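Long-range contacts in alpha-glucosidase (PDB 5XFM), which probably hydrolyses terminal beta-L-arabinopyranosides and alpha-galactosides as a bifunctional, calcium-binding glycoside hydrolase of family 97: residues Y40-N45 and I263-D267; L269-E274 and R558-P564; L437-E442 and R481-S486. The protein carries 1 engineered substitution. Residue numbers count along the deposited sequence, not the author numbering.

Interaction 1. Residues Y40-N45 and I263-D267; sequences YSVSYN and ITVGD
Both segments are extended strand ends, 40-44 and 263-266, that run in roughly the same direction with 33° between their axes and 7.6 Å at closest approach. No hydrogen bond joins them: they belong to two different sheets and meet face to face. The backbones come nearest at the C-terminal end, where the CA atoms of Tyr44 and Gly266 are 6.6 Å apart. Tyr40, Val42 and Tyr44, alternate residues of one strand, all point toward the other sheet. Tyr40 (chi1 p) brings its OH 3.6 Å from Ile263 CD1, while its hydroxyl bonds to Gly145 O. Val42 CG1 lies 4.4 Å from Val265 CG1, and Tyr44 CB 3.8 Å from Val265 CG2. Tyr44 (chi1 t, chi2 -89°) lays its ring flat over Gly266, whose CA sits 4.0 Å from the ring centroid and 5° off the normal, a CH-pi contact. At the margin Asn45 ND2 is 3.6 Å from Asp267 OD2. Two sheets packed face to face with strands at a small angle are characteristic of a beta-sandwich, here the galactose mutarotase-like N-terminal domain. Strand 39-44 lies between strands 26-31 and 47-59 of one antiparallel sheet, and strand 256-266 between 121-128 and 206-212 of the other.

Interaction 2. Residues L269-E274 and R558-P564; sequences LKPIVE and RFVDGYP
This contact is a domain interface: the short helix 270-274, which follows the last strand of the N-terminal beta-sandwich, packs on strand 556-563 at the edge of the C-terminal sheet. Helix 270-274 and strand 558-560 run at 141° to each other, with 7.8 Å between their axes; the nearest CA pair is Lys270 with Phe559, 5.6 Å apart. Phe559 (chi1 t, chi2 69°) points toward the helix and packs its ring there: CE2 meets Leu269 CB at 3.7 Å, CD2 Lys270 CA at 3.6 Å and CD1 Val273 CG2 at 3.8 Å. Glu274 (chi1 m, chi2 t) accepts a hydrogen bond from the strand backbone, Phe559 N to OE2 at 3.0 Å and 164°, while its OE1 forms a salt bridge one helical turn back with Lys270 NZ (3.4 Å). Beyond the corner at Asp561, Gly562 O and Pro564 CD lie 3.4 and 3.7 Å from Leu269 CD1 (chi1 m, chi2 t). Gly562 has phi 147° and psi 172°, where a CB would jam against the preceding carbonyl. The corner, past which the strand meets Leu269 alone, coincides with a classic beta bulge, Val560 and Asp561 both facing Val569, an irregularity typical of antiparallel sheets.

Interaction 3. Residues L437-E442 and R481-S486; sequences LPRGWE and RNTVGS
Two buried loop segments meet here around a carboxylate, a guanidinium group and a water. Residues 437-439 are extended, and Gly440 breaks the run with a positive phi (76°) at the N-cap position before the helix beginning at Trp441; residues 481-483 have helical angles without regular bonding, and Gly485 is extended (174/164). The nearest CA atoms are those of Pro438 and Gly485, 6.2 Å apart, and a CB on Gly485 would clash with Pro438 CG. Glu442 (chi1 m, chi2 93°) accepts two hydrogen bonds from Ser486 on OE2, from N at 2.8 Å and from OG at 2.7 Å. Glu442 OE1 accepts from Trp279 NE1 and from water 1 (2.8 Å). The same water donates to Val484 O (3.0 Å) and accepts from Gly440 N (2.9 Å). These loops belong to the glycoside hydrolase 97 catalytic domain, a TIM-barrel fold, and flank its strand 448-451. Arg481 (chi t, p, t) folds back on its own loop: NH2 donates to Ser486 O (2.9 Å) and to Glu452 O, NE to Ala453 O, and NH1 weakly to the carbonyls of Gly485 and Ser486. Glu452 is a calcium ligand; the Arg481 side chain is about 11 Å from the ion. Over one face of this guanidinium lie Pro438 CD, 3.7 Å from Arg481 NH2, and Leu437 CD1, 3.5 Å from Arg481 CD and 4.1 Å from Val484 CG2. Arg439 pairs NE with Glu211 in a salt bridge, NH2 with Ser221 O and Tyr173 OH, and NH1 weakly with Leu437 O (2.7 Å). Asn482 ND2 donates to Gly485 O at 2.8 Å.

How the interactions relate
The three contacts pass from the N-terminal sandwich toward the middle of the chain, their centres 16 Å (interactions 1 and 2), 17 Å (2 and 3) and 21 Å (1 and 3) apart. Strand 256-266 of interaction 1 runs on into helix 270-274 of interaction 2, and the two touch directly: Pro271 O lies 3.4 Å from Thr264 CG2. Interaction 3 is nested within the loop that interaction 2 closes, and the probable hydrogen bond from Thr483 OG1 to Ile272 O (2.7 Å) ties the two together. Sandwich, catalytic barrel and C-terminal sheet thus converge here, so that helix 270-274 touches elements of all three parts.

Interaction 1. Residues Y40-N45 and I263-D267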
ATOM      1  N   TYR A  40       5.243  -9.071  25.014  1.00 16.73           N
ATOM      2  CA  TYR A  40       5.296  -7.626  25.176  1.00 14.72           C
ATOM      3  C   TYR A  40       3.872  -7.109  25.310  1.00 14.64           C
ATOM      4  O   TYR A  40       2.923  -7.829  25.016  1.00 20.11           O
ATOM      5  CB  TYR A  40       6.006  -6.965  23.991  1.00 20.42           C
ATOM      6  CG  TYR A  40       5.209  -7.013  22.708  1.00 19.18           C
ATOM      7  CD1 TYR A  40       5.151  -8.178  21.955  1.00 17.13           C
ATOM      8  CD2 TYR A  40       4.526  -5.895  22.243  1.00 20.72           C
ATOM      9  CE1 TYR A  40       4.428  -8.237  20.783  1.00 19.20           C
ATOM     10  CE2 TYR A  40       3.801  -5.945  21.069  1.00 19.16           C
ATOM     11  CZ  TYR A  40       3.756  -7.120  20.345  1.00 19.39           C
ATOM     12  OH  TYR A  40       3.036  -7.185  19.180  1.00 21.33           O
ATOM     13  N   SER A  41       3.716  -5.880  25.786  1.00 13.26           N
ATOM     14  CA  SER A  41       2.400  -5.247  25.810  1.00 14.83           C
ATOM     15  C   SER A  41       2.532  -3.770  25.459  1.00 15.92           C
ATOM     16  O   SER A  41       3.600  -3.180  25.616  1.00 13.72           O
ATOM     17  CB  SER A  41       1.725  -5.410  27.172  1.00 18.43           C
ATOM     18  OG  SER A  41       2.397  -4.654  28.160  1.00 25.88           O
ATOM     19  N   VAL A  42       1.452  -3.185  24.956  1.00 17.54           N
ATOM     20  CA  VAL A  42       1.477  -1.802  24.498  1.00 16.59           C
ATOM     21  C   VAL A  42       0.348  -0.968  25.079  1.00 18.48           C
ATOM     22  O   VAL A  42      -0.816  -1.372  25.065  1.00 22.65           O
ATOM     23  CB  VAL A  42       1.408  -1.724  22.955  1.00 17.72           C
ATOM     24  CG1 VAL A  42       1.332  -0.273  22.485  1.00 16.87           C
ATOM     25  CG2 VAL A  42       2.601  -2.436  22.339  1.00 16.17           C
ATOM     26  N   SER A  43       0.699   0.206  25.585  1.00 19.73           N
ATOM     27  CA  SER A  43      -0.287   1.145  26.095  1.00 18.00           C
ATOM     28  C   SER A  43      -0.144   2.509  25.429  1.00 20.68           C
ATOM     29  O   SER A  43       0.944   2.875  24.976  1.00 23.31           O
ATOM     30  CB  SER A  43      -0.149   1.269  27.614  1.00 17.89           C
ATOM     31  OG  SER A  43       0.854   2.209  27.961  1.00 17.62           O
ATOM     32  N   TYR A  44      -1.244   3.253  25.363  1.00 22.81           N
ATOM     33  CA  TYR A  44      -1.225   4.619  24.848  1.00 20.70           C
ATOM     34  C   TYR A  44      -2.080   5.506  25.737  1.00 22.80           C
ATOM     35  O   TYR A  44      -3.255   5.213  25.951  1.00 26.01           O
ATOM     36  CB  TYR A  44      -1.730   4.678  23.403  1.00 19.92           C
ATOM     37  CG  TYR A  44      -1.450   6.011  22.747  1.00 23.40           C
ATOM     38  CD1 TYR A  44      -2.358   7.060  22.835  1.00 19.79           C
ATOM     39  CD2 TYR A  44      -0.259   6.230  22.065  1.00 20.33           C
ATOM     40  CE1 TYR A  44      -2.093   8.286  22.247  1.00 23.67           C
ATOM     41  CE2 TYR A  44       0.012   7.443  21.479  1.00 25.19           C
ATOM     42  CZ  TYR A  44      -0.903   8.469  21.570  1.00 25.06           C
ATOM     43  OH  TYR A  44      -0.615   9.681  20.979  1.00 18.96           O
ATOM     44  N   ASN A  45      -1.494   6.603  26.221  1.00 25.63           N
ATOM     45  CA  ASN A  45      -2.106   7.440  27.260  1.00 31.95           C
ATOM     46  C   ASN A  45      -2.689   6.655  28.433  1.00 23.80           C
ATOM     47  O   ASN A  45      -3.731   7.019  28.975  1.00 32.68           O
ATOM     48  CB  ASN A  45      -3.200   8.331  26.660  1.00 28.47           C
ATOM     49  CG  ASN A  45      -2.642   9.573  26.002  1.00 34.93           C
ATOM     50  OD1 ASN A  45      -1.537  10.016  26.320  1.00 41.45           O
ATOM     51  ND2 ASN A  45      -3.403  10.146  25.078  1.00 37.53           N
ATOM     52  N   ILE A 263       3.533  -1.524  14.521  1.00 23.91           N
ATOM     53  CA  ILE A 263       2.315  -1.212  15.250  1.00 23.91           C
ATOM     54  C   ILE A 263       2.097   0.299  15.306  1.00 23.36           C
ATOM     55  O   ILE A 263       2.819   1.009  16.001  1.00 27.87           O
ATOM     56  CB  ILE A 263       2.364  -1.751  16.686  1.00 23.07           C
ATOM     57  CG1 ILE A 263       2.835  -3.205  16.706  1.00 24.27           C
ATOM     58  CG2 ILE A 263       1.009  -1.594  17.364  1.00 27.06           C
ATOM     59  CD1 ILE A 263       3.110  -3.732  18.106  1.00 22.08           C
ATOM     60  N   THR A 264       1.121   0.794  14.557  1.00 21.06           N
ATOM     61  CA  THR A 264       0.799   2.213  14.583  1.00 16.50           C
ATOM     62  C   THR A 264      -0.374   2.418  15.527  1.00 18.46           C
ATOM     63  O   THR A 264      -1.462   1.919  15.286  1.00 17.19           O
ATOM     64  CB  THR A 264       0.446   2.736  13.180  1.00 20.74           C
ATOM     65  OG1 THR A 264       1.556   2.525  12.303  1.00 17.02           O
ATOM     66  CG2 THR A 264       0.098   4.218  13.221  1.00 17.37           C
ATOM     67  N   VAL A 265      -0.162   3.136  16.616  1.00 25.00           N
ATOM     68  CA  VAL A 265      -1.176   3.187  17.664  1.00 24.22           C
ATOM     69  C   VAL A 265      -1.479   4.636  18.031  1.00 25.13           C
ATOM     70  O   VAL A 265      -0.585   5.478  18.038  1.00 22.24           O
ATOM     71  CB  VAL A 265      -0.735   2.363  18.896  1.00 23.58           C
ATOM     72  CG1 VAL A 265       0.742   2.547  19.152  1.00 21.88           C
ATOM     73  CG2 VAL A 265      -1.568   2.708  20.138  1.00 23.77           C
ATOM     74  N   GLY A 266      -2.745   4.935  18.311  1.00 26.02           N
ATOM     75  CA  GLY A 266      -3.094   6.266  18.778  1.00 21.22           C
ATOM     76  C   GLY A 266      -4.459   6.312  19.428  1.00 24.50           C
ATOM     77  O   GLY A 266      -5.175   5.321  19.428  1.00 23.91           O
ATOM     78  N   ASP A 267      -4.814   7.452  20.007  1.00 23.22           N
ATOM     79  CA  ASP A 267      -6.159   7.620  20.531  1.00 30.37           C
ATOM     80  C   ASP A 267      -7.067   8.185  19.447  1.00 31.43           C
ATOM     81  O   ASP A 267      -8.275   8.296  19.637  1.00 36.15           O
ATOM     82  CB  ASP A 267      -6.163   8.542  21.756  1.00 33.35           C
ATOM     83  CG  ASP A 267      -5.489   9.877  21.484  1.00 40.99           C
ATOM     84  OD1 ASP A 267      -4.867  10.030  20.405  1.00 40.98           O
ATOM     85  OD2 ASP A 267      -5.613  10.786  22.332  1.00 44.43           O
TER

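Interaction 2. Residues L269-E274 and R558-P564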
ATOM      1  N   LEU A 269      -7.477   8.713  14.777  1.00 26.74           N
ATOM      2  CA  LEU A 269      -7.174   8.160  13.467  1.00 24.03           C
ATOM      3  C   LEU A 269      -5.984   8.852  12.803  1.00 29.74           C
ATOM      4  O   LEU A 269      -5.401   8.315  11.860  1.00 31.10           O
ATOM      5  CB  LEU A 269      -8.413   8.239  12.568  1.00 23.85           C
ATOM      6  CG  LEU A 269      -9.429   7.108  12.782  1.00 25.26           C
ATOM      7  CD1 LEU A 269     -10.758   7.425  12.125  1.00 25.07           C
ATOM      8  CD2 LEU A 269      -8.873   5.794  12.244  1.00 20.76           C
ATOM      9  N   LYS A 270      -5.632  10.039  13.294  1.00 25.55           N
ATOM     10  CA  LYS A 270      -4.569  10.860  12.698  1.00 28.89           C
ATOM     11  C   LYS A 270      -3.197  10.165  12.554  1.00 27.29           C
ATOM     12  O   LYS A 270      -2.582  10.230  11.485  1.00 26.47           O
ATOM     13  CB  LYS A 270      -4.401  12.157  13.499  1.00 29.85           C
ATOM     14  CG  LYS A 270      -3.303  13.066  12.975  1.00 29.84           C
ATOM     15  CD  LYS A 270      -3.068  14.237  13.908  1.00 33.02           C
ATOM     16  CE  LYS A 270      -2.178  15.280  13.252  1.00 38.01           C
ATOM     17  NZ  LYS A 270      -0.786  15.246  13.776  1.00 44.25           N
ATOM     18  N   PRO A 271      -2.695   9.523  13.627  1.00 28.05           N
ATOM     19  CA  PRO A 271      -1.408   8.834  13.450  1.00 26.87           C
ATOM     20  C   PRO A 271      -1.490   7.634  12.500  1.00 23.55           C
ATOM     21  O   PRO A 271      -0.497   7.285  11.864  1.00 22.97           O
ATOM     22  CB  PRO A 271      -1.062   8.380  14.868  1.00 28.35           C
ATOM     23  CG  PRO A 271      -2.395   8.263  15.556  1.00 28.94           C
ATOM     24  CD  PRO A 271      -3.187   9.407  15.013  1.00 24.95           C
ATOM     25  N   ILE A 272      -2.660   7.012  12.419  1.00 23.77           N
ATOM     26  CA  ILE A 272      -2.907   5.928  11.470  1.00 22.38           C
ATOM     27  C   ILE A 272      -2.724   6.397  10.033  1.00 21.96           C
ATOM     28  O   ILE A 272      -2.018   5.773   9.239  1.00 18.83           O
ATOM     29  CB  ILE A 272      -4.326   5.367  11.629  1.00 22.41           C
ATOM     30  CG1 ILE A 272      -4.550   4.898  13.068  1.00 19.10           C
ATOM     31  CG2 ILE A 272      -4.559   4.227  10.662  1.00 21.81           C
ATOM     32  CD1 ILE A 272      -3.764   3.662  13.426  1.00 18.20           C
ATOM     33  N   VAL A 273      -3.351   7.521   9.713  1.00 22.43           N
ATOM     34  CA  VAL A 273      -3.303   8.050   8.360  1.00 24.67           C
ATOM     35  C   VAL A 273      -1.945   8.658   8.021  1.00 23.50           C
ATOM     36  O   VAL A 273      -1.463   8.506   6.892  1.00 18.95           O
ATOM     37  CB  VAL A 273      -4.423   9.100   8.162  1.00 22.28           C
ATOM     38  CG1 VAL A 273      -4.241   9.879   6.875  1.00 17.37           C
ATOM     39  CG2 VAL A 273      -5.790   8.415   8.214  1.00 19.72           C
ATOM     40  N   GLU A 274      -1.297   9.269   9.014  1.00 20.23           N
ATOM     41  CA  GLU A 274      -0.070  10.027   8.773  1.00 20.93           C
ATOM     42  C   GLU A 274       1.223   9.271   9.070  1.00 23.31           C
ATOM     43  O   GLU A 274       2.307   9.851   8.980  1.00 24.98           O
ATOM     44  CB  GLU A 274      -0.085  11.317   9.600  1.00 23.01           C
ATOM     45  CG  GLU A 274      -1.095  12.347   9.129  1.00 22.35           C
ATOM     46  CD  GLU A 274      -1.107  13.593   9.997  1.00 28.56           C
ATOM     47  OE1 GLU A 274      -0.162  13.785  10.794  1.00 29.64           O
ATOM     48  OE2 GLU A 274      -2.056  14.396   9.864  1.00 34.98           O
ATOM     49  N   ARG A 558      -2.099  15.783   5.636  1.00 28.09           N
ATOM     50  CA  ARG A 558      -2.695  16.019   6.941  1.00 28.99           C
ATOM     51  C   ARG A 558      -4.104  15.434   6.997  1.00 34.63           C
ATOM     52  O   ARG A 558      -4.949  15.712   6.135  1.00 31.70           O
ATOM     53  CB  ARG A 558      -2.692  17.515   7.268  1.00 32.83           C
ATOM     54  CG  ARG A 558      -1.279  18.099   7.358  1.00 42.16           C
ATOM     55  CD  ARG A 558      -1.034  18.932   8.615  1.00 42.44           C
ATOM     56  NE  ARG A 558      -1.625  20.266   8.562  1.00 42.86           N
ATOM     57  CZ  ARG A 558      -0.962  21.366   8.212  1.00 44.82           C
ATOM     58  NH1 ARG A 558       0.316  21.297   7.865  1.00 36.36           N
ATOM     59  NH2 ARG A 558      -1.579  22.540   8.203  1.00 44.89           N
ATOM     60  N   PHE A 559      -4.343  14.604   8.011  1.00 31.24           N
ATOM     61  CA  PHE A 559      -5.669  14.057   8.263  1.00 31.51           C
ATOM     62  C   PHE A 559      -6.538  15.116   8.919  1.00 31.81           C
ATOM     63  O   PHE A 559      -6.168  15.697   9.938  1.00 36.92           O
ATOM     64  CB  PHE A 559      -5.578  12.800   9.134  1.00 31.10           C
ATOM     65  CG  PHE A 559      -6.914  12.228   9.526  1.00 30.37           C
ATOM     66  CD1 PHE A 559      -7.734  11.634   8.576  1.00 27.15           C
ATOM     67  CD2 PHE A 559      -7.336  12.253  10.850  1.00 28.69           C
ATOM     68  CE1 PHE A 559      -8.965  11.096   8.935  1.00 30.32           C
ATOM     69  CE2 PHE A 559      -8.563  11.714  11.220  1.00 23.89           C
ATOM     70  CZ  PHE A 559      -9.380  11.135  10.259  1.00 30.16           C
ATOM     71  N   VAL A 560      -7.688  15.375   8.311  1.00 31.33           N
ATOM     72  CA  VAL A 560      -8.595  16.410   8.787  1.00 33.65           C
ATOM     73  C   VAL A 560      -9.752  15.806   9.570  1.00 34.01           C
ATOM     74  O   VAL A 560     -10.024  16.211  10.697  1.00 35.07           O
ATOM     75  CB  VAL A 560      -9.153  17.237   7.613  1.00 32.86           C
ATOM     76  CG1 VAL A 560     -10.004  18.383   8.128  1.00 35.55           C
ATOM     77  CG2 VAL A 560      -8.014  17.757   6.747  1.00 29.65           C
ATOM     78  N   ASP A 561     -10.432  14.833   8.970  1.00 38.35           N
ATOM     79  CA  ASP A 561     -11.540  14.170   9.655  1.00 36.29           C
ATOM     80  C   ASP A 561     -11.889  12.870   8.955  1.00 35.63           C
ATOM     81  O   ASP A 561     -11.413  12.616   7.856  1.00 33.19           O
ATOM     82  CB  ASP A 561     -12.770  15.082   9.715  1.00 37.39           C
ATOM     83  CG  ASP A 561     -13.805  14.599  10.717  1.00 41.99           C
ATOM     84  OD1 ASP A 561     -13.413  13.932  11.700  1.00 38.88           O
ATOM     85  OD2 ASP A 561     -15.007  14.880  10.519  1.00 51.68           O
ATOM     86  N   GLY A 562     -12.708  12.038   9.592  1.00 31.63           N
ATOM     87  CA  GLY A 562     -13.161  10.818   8.953  1.00 32.15           C
ATOM     88  C   GLY A 562     -13.389   9.623   9.858  1.00 26.58           C
ATOM     89  O   GLY A 562     -13.074   9.636  11.050  1.00 26.85           O
ATOM     90  N   TYR A 563     -13.958   8.582   9.265  1.00 27.34           N
ATOM     91  CA  TYR A 563     -14.137   7.290   9.909  1.00 23.39           C
ATOM     92  C   TYR A 563     -14.129   6.243   8.803  1.00 29.15           C
ATOM     93  O   TYR A 563     -14.825   6.402   7.784  1.00 28.42           O
ATOM     94  CB  TYR A 563     -15.442   7.247  10.711  1.00 24.89           C
ATOM     95  CG  TYR A 563     -15.563   6.066  11.648  1.00 24.31           C
ATOM     96  CD1 TYR A 563     -15.188   6.177  12.978  1.00 23.37           C
ATOM     97  CD2 TYR A 563     -16.052   4.846  11.207  1.00 20.91           C
ATOM     98  CE1 TYR A 563     -15.292   5.105  13.842  1.00 22.38           C
ATOM     99  CE2 TYR A 563     -16.159   3.769  12.063  1.00 23.38           C
ATOM    100  CZ  TYR A 563     -15.777   3.908  13.381  1.00 23.57           C
ATOM    101  OH  TYR A 563     -15.880   2.845  14.245  1.00 25.67           O
ATOM    102  N   PRO A 564     -13.339   5.175   8.996  1.00 30.86           N
ATOM    103  CA  PRO A 564     -13.077   4.142   7.988  1.00 28.55           C
ATOM    104  C   PRO A 564     -14.347   3.480   7.477  1.00 27.77           C
ATOM    105  O   PRO A 564     -15.096   2.890   8.262  1.00 22.41           O
ATOM    106  CB  PRO A 564     -12.208   3.127   8.740  1.00 21.12           C
ATOM    107  CG  PRO A 564     -11.579   3.905   9.828  1.00 24.82           C
ATOM    108  CD  PRO A 564     -12.622   4.901  10.250  1.00 27.74           C
TER

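Interaction 3. Residues L437-E442 and R481-S486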
ATOM      1  N   LEU A 437       1.466  -6.934  -1.034  1.00 12.96           N
ATOM      2  CA  LEU A 437       1.567  -5.608  -0.444  1.00 16.78           C
ATOM      3  C   LEU A 437       3.010  -5.121  -0.498  1.00 18.18           C
ATOM      4  O   LEU A 437       3.928  -5.901  -0.252  1.00 17.55           O
ATOM      5  CB  LEU A 437       1.081  -5.635   1.010  1.00 15.77           C
ATOM      6  CG  LEU A 437       1.074  -4.323   1.793  1.00 20.78           C
ATOM      7  CD1 LEU A 437      -0.152  -3.529   1.385  1.00 16.24           C
ATOM      8  CD2 LEU A 437       1.098  -4.541   3.311  1.00 18.70           C
ATOM      9  N   PRO A 438       3.220  -3.835  -0.842  1.00 20.26           N
ATOM     10  CA  PRO A 438       4.565  -3.254  -0.788  1.00 18.76           C
ATOM     11  C   PRO A 438       4.988  -3.066   0.663  1.00 19.35           C
ATOM     12  O   PRO A 438       4.167  -2.689   1.500  1.00 20.02           O
ATOM     13  CB  PRO A 438       4.399  -1.910  -1.501  1.00 14.96           C
ATOM     14  CG  PRO A 438       2.970  -1.552  -1.255  1.00 18.73           C
ATOM     15  CD  PRO A 438       2.221  -2.854  -1.304  1.00 17.87           C
ATOM     16  N   ARG A 439       6.241  -3.361   0.973  1.00 18.28           N
ATOM     17  CA  ARG A 439       6.672  -3.311   2.361  1.00 21.85           C
ATOM     18  C   ARG A 439       7.829  -2.328   2.539  1.00 19.27           C
ATOM     19  O   ARG A 439       8.977  -2.732   2.745  1.00 20.59           O
ATOM     20  CB  ARG A 439       7.039  -4.719   2.826  1.00 17.53           C
ATOM     21  CG  ARG A 439       5.818  -5.537   3.264  1.00 19.86           C
ATOM     22  CD  ARG A 439       5.925  -6.959   2.743  1.00 18.71           C
ATOM     23  NE  ARG A 439       4.939  -7.893   3.287  1.00 14.29           N
ATOM     24  CZ  ARG A 439       3.941  -8.426   2.587  1.00 14.73           C
ATOM     25  NH1 ARG A 439       3.766  -8.098   1.315  1.00 14.63           N
ATOM     26  NH2 ARG A 439       3.110  -9.285   3.162  1.00 14.95           N
ATOM     27  N   GLY A 440       7.520  -1.035   2.447  1.00 17.48           N
ATOM     28  CA  GLY A 440       8.540  -0.009   2.526  1.00 19.02           C
ATOM     29  C   GLY A 440       9.319   0.081   1.223  1.00 19.12           C
ATOM     30  O   GLY A 440      10.450   0.568   1.198  1.00 16.73           O
ATOM     31  N   TRP A 441       8.718  -0.399   0.138  1.00 14.02           N
ATOM     32  CA  TRP A 441       9.448  -0.566  -1.115  1.00 19.08           C
ATOM     33  C   TRP A 441       9.864   0.734  -1.833  1.00 19.98           C
ATOM     34  O   TRP A 441      10.856   0.727  -2.566  1.00 17.39           O
ATOM     35  CB  TRP A 441       8.626  -1.454  -2.064  1.00 18.94           C
ATOM     36  CG  TRP A 441       8.665  -2.911  -1.656  1.00 17.58           C
ATOM     37  CD1 TRP A 441       9.196  -3.421  -0.504  1.00 15.23           C
ATOM     38  CD2 TRP A 441       8.205  -4.037  -2.416  1.00 18.60           C
ATOM     39  NE1 TRP A 441       9.076  -4.787  -0.492  1.00 21.06           N
ATOM     40  CE2 TRP A 441       8.471  -5.193  -1.652  1.00 19.18           C
ATOM     41  CE3 TRP A 441       7.588  -4.182  -3.666  1.00 19.37           C
ATOM     42  CZ2 TRP A 441       8.142  -6.475  -2.095  1.00 14.54           C
ATOM     43  CZ3 TRP A 441       7.263  -5.456  -4.105  1.00 15.58           C
ATOM     44  CH2 TRP A 441       7.538  -6.586  -3.320  1.00 16.69           C
ATOM     45  N   GLU A 442       9.162   1.844  -1.594  1.00 14.64           N
ATOM     46  CA  GLU A 442       9.540   3.126  -2.200  1.00 12.71           C
ATOM     47  C   GLU A 442      10.943   3.560  -1.765  1.00 24.68           C
ATOM     48  O   GLU A 442      11.743   4.037  -2.577  1.00 22.50           O
ATOM     49  CB  GLU A 442       8.538   4.231  -1.829  1.00 15.30           C
ATOM     50  CG  GLU A 442       7.132   4.100  -2.431  1.00 21.84           C
ATOM     51  CD  GLU A 442       6.162   3.360  -1.525  1.00 24.52           C
ATOM     52  OE1 GLU A 442       6.631   2.636  -0.618  1.00 25.69           O
ATOM     53  OE2 GLU A 442       4.932   3.516  -1.710  1.00 14.77           O
ATOM     54  N   ARG A 481      -4.973   0.192   3.441  1.00 17.59           N
ATOM     55  CA  ARG A 481      -4.088  -0.281   2.372  1.00 21.75           C
ATOM     56  C   ARG A 481      -3.090   0.780   1.909  1.00 18.85           C
ATOM     57  O   ARG A 481      -1.899   0.507   1.785  1.00 16.75           O
ATOM     58  CB  ARG A 481      -4.903  -0.775   1.170  1.00 17.34           C
ATOM     59  CG  ARG A 481      -4.101  -0.916  -0.132  1.00 15.39           C
ATOM     60  CD  ARG A 481      -2.948  -1.921  -0.038  1.00 19.62           C
ATOM     61  NE  ARG A 481      -2.222  -1.993  -1.306  1.00 20.22           N
ATOM     62  CZ  ARG A 481      -1.271  -1.142  -1.679  1.00 21.08           C
ATOM     63  NH1 ARG A 481      -0.890  -0.164  -0.865  1.00 18.27           N
ATOM     64  NH2 ARG A 481      -0.692  -1.275  -2.867  1.00 20.88           N
ATOM     65  N   ASN A 482      -3.585   1.985   1.663  1.00 19.85           N
ATOM     66  CA  ASN A 482      -2.784   3.028   1.038  1.00 17.30           C
ATOM     67  C   ASN A 482      -1.886   3.787   2.033  1.00 21.27           C
ATOM     68  O   ASN A 482      -0.905   4.426   1.634  1.00 24.04           O
ATOM     69  CB  ASN A 482      -3.722   3.976   0.274  1.00 19.11           C
ATOM     70  CG  ASN A 482      -2.996   4.850  -0.728  1.00 18.46           C
ATOM     71  OD1 ASN A 482      -3.446   5.948  -1.044  1.00 24.23           O
ATOM     72  ND2 ASN A 482      -1.864   4.367  -1.231  1.00 17.82           N
ATOM     73  N   THR A 483      -2.199   3.698   3.327  1.00 23.32           N
ATOM     74  CA  THR A 483      -1.420   4.403   4.348  1.00 13.24           C
ATOM     75  C   THR A 483      -0.009   3.825   4.508  1.00 15.75           C
ATOM     76  O   THR A 483       0.905   4.528   4.930  1.00 22.04           O
ATOM     77  CB  THR A 483      -2.139   4.395   5.739  1.00 21.08           C
ATOM     78  OG1 THR A 483      -1.674   5.487   6.532  1.00 19.12           O
ATOM     79  CG2 THR A 483      -1.903   3.099   6.506  1.00 20.12           C
ATOM     80  N   VAL A 484       0.173   2.547   4.197  1.00 19.75           N
ATOM     81  CA  VAL A 484       1.498   1.945   4.320  1.00 17.14           C
ATOM     82  C   VAL A 484       2.249   1.892   2.996  1.00 23.16           C
ATOM     83  O   VAL A 484       3.389   1.426   2.951  1.00 25.63           O
ATOM     84  CB  VAL A 484       1.427   0.506   4.885  1.00 17.62           C
ATOM     85  CG1 VAL A 484       0.749   0.497   6.252  1.00 15.13           C
ATOM     86  CG2 VAL A 484       0.701  -0.404   3.916  1.00 15.32           C
ATOM     87  N   GLY A 485       1.626   2.351   1.913  1.00 20.22           N
ATOM     88  CA  GLY A 485       2.300   2.299   0.628  1.00 20.41           C
ATOM     89  C   GLY A 485       1.504   2.700  -0.599  1.00 23.01           C
ATOM     90  O   GLY A 485       0.269   2.759  -0.571  1.00 21.46           O
ATOM     91  N   SER A 486       2.230   2.953  -1.688  1.00 25.31           N
ATOM     92  CA  SER A 486       1.631   3.347  -2.958  1.00 19.32           C
ATOM     93  C   SER A 486       0.602   2.339  -3.429  1.00 15.83           C
ATOM     94  O   SER A 486       0.840   1.130  -3.414  1.00 24.93           O
ATOM     95  CB  SER A 486       2.702   3.520  -4.039  1.00 21.61           C
ATOM     96  OG  SER A 486       3.548   4.613  -3.768  1.00 19.21           O
TER
HETATM   97  O   HOH W   1       5.611   0.647   1.080  1.00 23.52           O